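Local coordinates for protein FAD-dependent oxidoreductase (Actinomadura kijaniata, PDB 3M9V) that probably acts as a flavin-dependent oxidoreductase of the acyl-CoA dehydrogenase family in the biosynthesis of the sugar D-kijanose, and binds dTDP, at residues L64-T68 against Q105-L110; T179-A185 against A197-R203. Residues are numbered along the deposited sequence.

Contact 1: residues L64-T68 against Q105-L110; sequences LMGAT and QLSRGL
In residues 64-68 a short 3-10 segment, L64-M65, is closed by A67 N to L64 O (3.2 Å) and the chain continues to T68 as loop, while 105-110 is a continuous piece of helix 96-118. The two ends of the loop segment approach the helix unequally: CA of M65 is 6.7 Å from CA of Q105, CA of T68 4.8 Å from CA of G109, while G66 makes no contact. G109 makes the close end possible, since a beta carbon there would fall about 1.8 Å from T68 OG1; G109 CA itself lies 3.3 Å from that hydroxyl. T68, pointing toward the helix with chi1 p, donates from OG1 to L106 O at 2.7 Å. At the other end Q105 (chi1 t, chi2 p) donates from NE2 to M65 O at 3.0 Å, nearly straight at 170°. The same amide reaches A139 O through NE2 and V141 N through OE1, so one side chain ties turn, helix and the start of the sheet. M65, m at all three chi angles, lays CE 3.3 Å from Q105 CD. A67 CB meets L106 CD2 at 4.2 Å in an apolar contact, and T68 CB lies 4.0 Å from L110 CD2 in van der Waals contact. This is loop-on-helix packing inside the helical N-terminal domain of the acyl-CoA dehydrogenase fold, on a helix whose later residues Y114 and E115 bind dTDP.

Contact 2: residues T179-A185 against A197-R203; sequences THFVINA and ASPVVTR
At the apolar centre, I183 CG1 meets V201 CG1 at 3.6 Å and I183 CB meets P199 CG at 4.2 Å; I183 is m,m and V201 has chi1 p. F181 CB to V201 CG1 (4.1 Å) and A185 CB to P199 CD (4.0 Å) extend this patch, which strand 225-234 covers through I227 and F229. V182 and V200, both t, meet across the other face, CG2 to CG2 at 4.1 Å, with H180 and T202 beside them (H180 CD2 to T202 CG2, 4.0 Å). Between the two faces runs the antiparallel ladder; the axes of strands 180-183 and 197-202 come within 4.6 Å at 155°. F181-V201 is a hydrogen-bonded pair (F181 N to V201 O 2.8 Å, V201 N to F181 O 3.0 Å), like A185-A197 (A185 N to A197 O 3.0 Å, A197 N to A185 O 2.9 Å); H180-T202 and V182-V200 are non-hydrogen-bonded. Between the V182-V200 and A185-A197 pairs, I183 N donates to P199 O at 3.1 Å, but proline has no amide hydrogen to return the bond; within the two segments I183 O keeps only a CA-H...O contact from S198 CA (3.3 Å), such as V200 CA also makes to F181 O (3.5 Å). At the far end R203 N donates to T179 O (2.9 Å), and R203 NH2 reaches G178 O and A175 O. The CA-to-CB bond of N184 points away from strand 197-202, though the side-chain end comes nearer; ND2 makes a weak hydrogen bond to dTDP. Backbone bonds and apolar packing thus fix the hairpin, while N184, on the same strand as I183, contacts the bound nucleotide.

In the fold
Both contacts are buried, but they illustrate two ways of joining elements. Contact 1, whose centre is about 11 Å from that of the chain, sets a loop on a helix by side-chain-to-carbonyl bonds; contact 2, about 17 Å from the chain centre and with partly exposed residues at its ends, joins two neighbouring strands mainly through backbone amides. Their centres are about 17 Å apart. Strand 141-147 is a shared neighbour: its V141 also packs on V182 of contact 2. Each contact is internal to its own domain, and what joins them is R108 NH1 packing 3.8 Å from V182 CB and Q105 bonding to V141, in the neighbourhood of the dTDP site.

Contact 1: residues L64-T68 against Q105-L110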
# COMPACT_ATOMS: atom_id res chain seq x y z
N LEU A 64 -29.07 -23.89 18.82
CA LEU A 64 -28.38 -22.69 18.32
C LEU A 64 -28.78 -22.31 16.90
O LEU A 64 -28.54 -21.18 16.46
CB LEU A 64 -26.86 -22.82 18.47
CG LEU A 64 -26.50 -23.21 19.91
CD1 LEU A 64 -25.03 -23.54 20.07
CD2 LEU A 64 -26.92 -22.17 20.96
N MET A 65 -29.40 -23.24 16.18
CA MET A 65 -29.93 -22.95 14.85
C MET A 65 -31.18 -22.08 14.90
O MET A 65 -31.66 -21.55 13.89
CB MET A 65 -30.09 -24.24 14.04
CG MET A 65 -28.77 -24.92 13.68
SD MET A 65 -27.73 -24.08 12.44
CE MET A 65 -28.58 -24.36 10.89
N GLY A 66 -31.67 -21.87 16.12
CA GLY A 66 -32.76 -20.94 16.39
C GLY A 66 -32.34 -19.69 17.16
O GLY A 66 -33.17 -19.01 17.76
N ALA A 67 -31.05 -19.37 17.14
CA ALA A 67 -30.57 -18.28 18.00
C ALA A 67 -31.22 -16.95 17.66
O ALA A 67 -31.43 -16.11 18.54
CB ALA A 67 -29.01 -18.12 17.92
N THR A 68 -31.48 -16.72 16.37
CA THR A 68 -32.03 -15.44 15.94
C THR A 68 -33.55 -15.49 15.70
O THR A 68 -34.16 -14.59 15.10
CB THR A 68 -31.31 -14.90 14.67
OG1 THR A 68 -31.31 -15.93 13.67
CG2 THR A 68 -29.84 -14.55 14.98
N GLN A 105 -27.93 -19.34 8.13
CA GLN A 105 -29.04 -19.64 9.04
C GLN A 105 -29.40 -18.46 9.95
O GLN A 105 -30.57 -18.12 10.10
CB GLN A 105 -28.70 -20.81 9.95
CG GLN A 105 -29.85 -21.15 10.92
CD GLN A 105 -30.87 -22.10 10.27
OE1 GLN A 105 -30.80 -22.39 9.07
NE2 GLN A 105 -31.80 -22.61 11.07
N LEU A 106 -28.39 -17.90 10.61
CA LEU A 106 -28.63 -16.82 11.57
C LEU A 106 -29.24 -15.59 10.90
O LEU A 106 -30.14 -14.95 11.44
CB LEU A 106 -27.39 -16.43 12.38
CG LEU A 106 -26.79 -17.61 13.15
CD1 LEU A 106 -25.78 -17.12 14.17
CD2 LEU A 106 -27.86 -18.35 13.90
N SER A 107 -28.74 -15.21 9.74
CA SER A 107 -29.29 -13.98 9.21
C SER A 107 -30.68 -14.23 8.64
O SER A 107 -31.50 -13.31 8.63
CB SER A 107 -28.42 -13.40 8.09
OG SER A 107 -28.38 -14.36 7.06
N ARG A 108 -30.96 -15.43 8.14
CA ARG A 108 -32.33 -15.78 7.77
C ARG A 108 -33.31 -15.69 8.96
O ARG A 108 -34.47 -15.28 8.80
CB ARG A 108 -32.34 -17.11 7.01
CG ARG A 108 -33.66 -17.54 6.37
CD ARG A 108 -34.26 -16.53 5.39
NE ARG A 108 -33.50 -16.48 4.16
CZ ARG A 108 -33.78 -15.69 3.13
NH1 ARG A 108 -33.02 -15.73 2.04
NH2 ARG A 108 -34.83 -14.88 3.19
N GLY A 109 -32.85 -16.01 10.17
CA GLY A 109 -33.63 -15.79 11.38
C GLY A 109 -34.12 -14.35 11.50
O GLY A 109 -35.28 -14.07 11.84
N LEU A 110 -33.21 -13.42 11.21
CA LEU A 110 -33.49 -12.00 11.25
C LEU A 110 -34.39 -11.51 10.13
O LEU A 110 -35.26 -10.68 10.40
CB LEU A 110 -32.18 -11.19 11.20
CG LEU A 110 -31.15 -11.47 12.30
CD1 LEU A 110 -29.86 -10.65 11.99
CD2 LEU A 110 -31.74 -11.07 13.67

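Contact 2: residues T179-A185 against A197-R203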
# COMPACT_ATOMS: atom_id res chain seq x y z
N THR A 179 -32.98 -27.90 4.42
CA THR A 179 -34.28 -28.56 4.36
C THR A 179 -35.20 -27.62 3.61
O THR A 179 -36.17 -28.05 2.99
CB THR A 179 -34.88 -28.77 5.77
OG1 THR A 179 -34.98 -27.51 6.45
CG2 THR A 179 -34.01 -29.76 6.54
N HIS A 180 -34.92 -26.32 3.70
CA HIS A 180 -35.78 -25.33 3.05
C HIS A 180 -34.90 -24.34 2.30
O HIS A 180 -33.87 -23.94 2.86
CB HIS A 180 -36.53 -24.49 4.07
CG HIS A 180 -37.57 -25.23 4.86
ND1 HIS A 180 -37.26 -26.19 5.80
CD2 HIS A 180 -38.91 -25.06 4.91
CE1 HIS A 180 -38.38 -26.62 6.35
NE2 HIS A 180 -39.39 -25.95 5.84
N PHE A 181 -35.31 -23.91 1.11
CA PHE A 181 -34.45 -23.08 0.26
C PHE A 181 -35.28 -21.89 -0.19
O PHE A 181 -36.29 -22.05 -0.91
CB PHE A 181 -33.97 -23.89 -0.95
CG PHE A 181 -33.07 -25.03 -0.58
CD1 PHE A 181 -31.69 -24.90 -0.69
CD2 PHE A 181 -33.59 -26.19 -0.05
CE1 PHE A 181 -30.85 -25.95 -0.33
CE2 PHE A 181 -32.77 -27.24 0.34
CZ PHE A 181 -31.40 -27.12 0.20
N VAL A 182 -34.89 -20.70 0.26
CA VAL A 182 -35.55 -19.48 -0.21
C VAL A 182 -34.87 -19.03 -1.50
O VAL A 182 -33.65 -18.88 -1.53
CB VAL A 182 -35.44 -18.36 0.84
CG1 VAL A 182 -36.13 -17.08 0.38
CG2 VAL A 182 -36.07 -18.81 2.13
N ILE A 183 -35.63 -18.86 -2.58
CA ILE A 183 -35.04 -18.78 -3.91
C ILE A 183 -35.47 -17.43 -4.48
O ILE A 183 -36.64 -17.07 -4.40
CB ILE A 183 -35.59 -19.89 -4.85
CG1 ILE A 183 -35.30 -21.26 -4.25
CG2 ILE A 183 -34.95 -19.86 -6.24
CD1 ILE A 183 -33.83 -21.53 -4.03
N ASN A 184 -34.53 -16.69 -5.05
CA ASN A 184 -34.91 -15.45 -5.71
C ASN A 184 -35.31 -15.77 -7.15
O ASN A 184 -34.50 -16.29 -7.93
CB ASN A 184 -33.74 -14.47 -5.72
CG ASN A 184 -33.48 -13.89 -4.34
OD1 ASN A 184 -34.08 -14.30 -3.34
ND2 ASN A 184 -32.60 -12.90 -4.30
N ALA A 185 -36.54 -15.45 -7.53
CA ALA A 185 -36.98 -15.87 -8.85
C ALA A 185 -37.80 -14.72 -9.41
O ALA A 185 -38.11 -13.78 -8.68
CB ALA A 185 -37.81 -17.16 -8.72
N ALA A 197 -40.22 -12.73 -6.92
CA ALA A 197 -40.99 -13.60 -6.03
C ALA A 197 -39.96 -14.41 -5.25
O ALA A 197 -38.88 -14.73 -5.76
CB ALA A 197 -41.88 -14.54 -6.83
N SER A 198 -40.30 -14.72 -4.01
CA SER A 198 -39.43 -15.62 -3.26
C SER A 198 -40.14 -16.93 -2.94
O SER A 198 -40.68 -17.09 -1.86
CB SER A 198 -39.01 -14.92 -1.97
OG SER A 198 -38.22 -13.80 -2.31
N PRO A 199 -40.14 -17.88 -3.87
CA PRO A 199 -40.72 -19.16 -3.50
C PRO A 199 -39.86 -19.88 -2.47
O PRO A 199 -38.63 -19.75 -2.50
CB PRO A 199 -40.73 -19.93 -4.83
CG PRO A 199 -39.71 -19.31 -5.67
CD PRO A 199 -39.62 -17.87 -5.25
N VAL A 200 -40.47 -20.63 -1.56
CA VAL A 200 -39.69 -21.47 -0.65
C VAL A 200 -39.87 -22.92 -1.10
O VAL A 200 -41.00 -23.41 -1.08
CB VAL A 200 -40.20 -21.30 0.80
CG1 VAL A 200 -39.52 -22.29 1.73
CG2 VAL A 200 -39.97 -19.88 1.30
N VAL A 201 -38.79 -23.59 -1.49
CA VAL A 201 -38.79 -25.00 -1.87
C VAL A 201 -38.23 -25.87 -0.75
O VAL A 201 -37.28 -25.48 -0.07
CB VAL A 201 -38.21 -25.20 -3.30
CG1 VAL A 201 -37.03 -24.32 -3.59
CG2 VAL A 201 -37.98 -26.66 -3.72
N THR A 202 -38.83 -27.02 -0.49
CA THR A 202 -38.32 -27.90 0.56
C THR A 202 -37.57 -29.02 -0.13
O THR A 202 -37.70 -29.26 -1.33
CB THR A 202 -39.42 -28.56 1.40
OG1 THR A 202 -40.17 -29.38 0.50
CG2 THR A 202 -40.34 -27.53 2.07
N ARG A 203 -36.76 -29.72 0.65
CA ARG A 203 -35.81 -30.62 0.02
C ARG A 203 -36.50 -31.78 -0.69
O ARG A 203 -35.99 -32.32 -1.67
CB ARG A 203 -34.85 -31.16 1.07
CG ARG A 203 -33.63 -31.76 0.42
CD ARG A 203 -32.67 -32.31 1.47
NE ARG A 203 -31.42 -32.67 0.79
CZ ARG A 203 -30.28 -31.98 0.85
NH1 ARG A 203 -29.24 -32.44 0.17
NH2 ARG A 203 -30.18 -30.88 1.59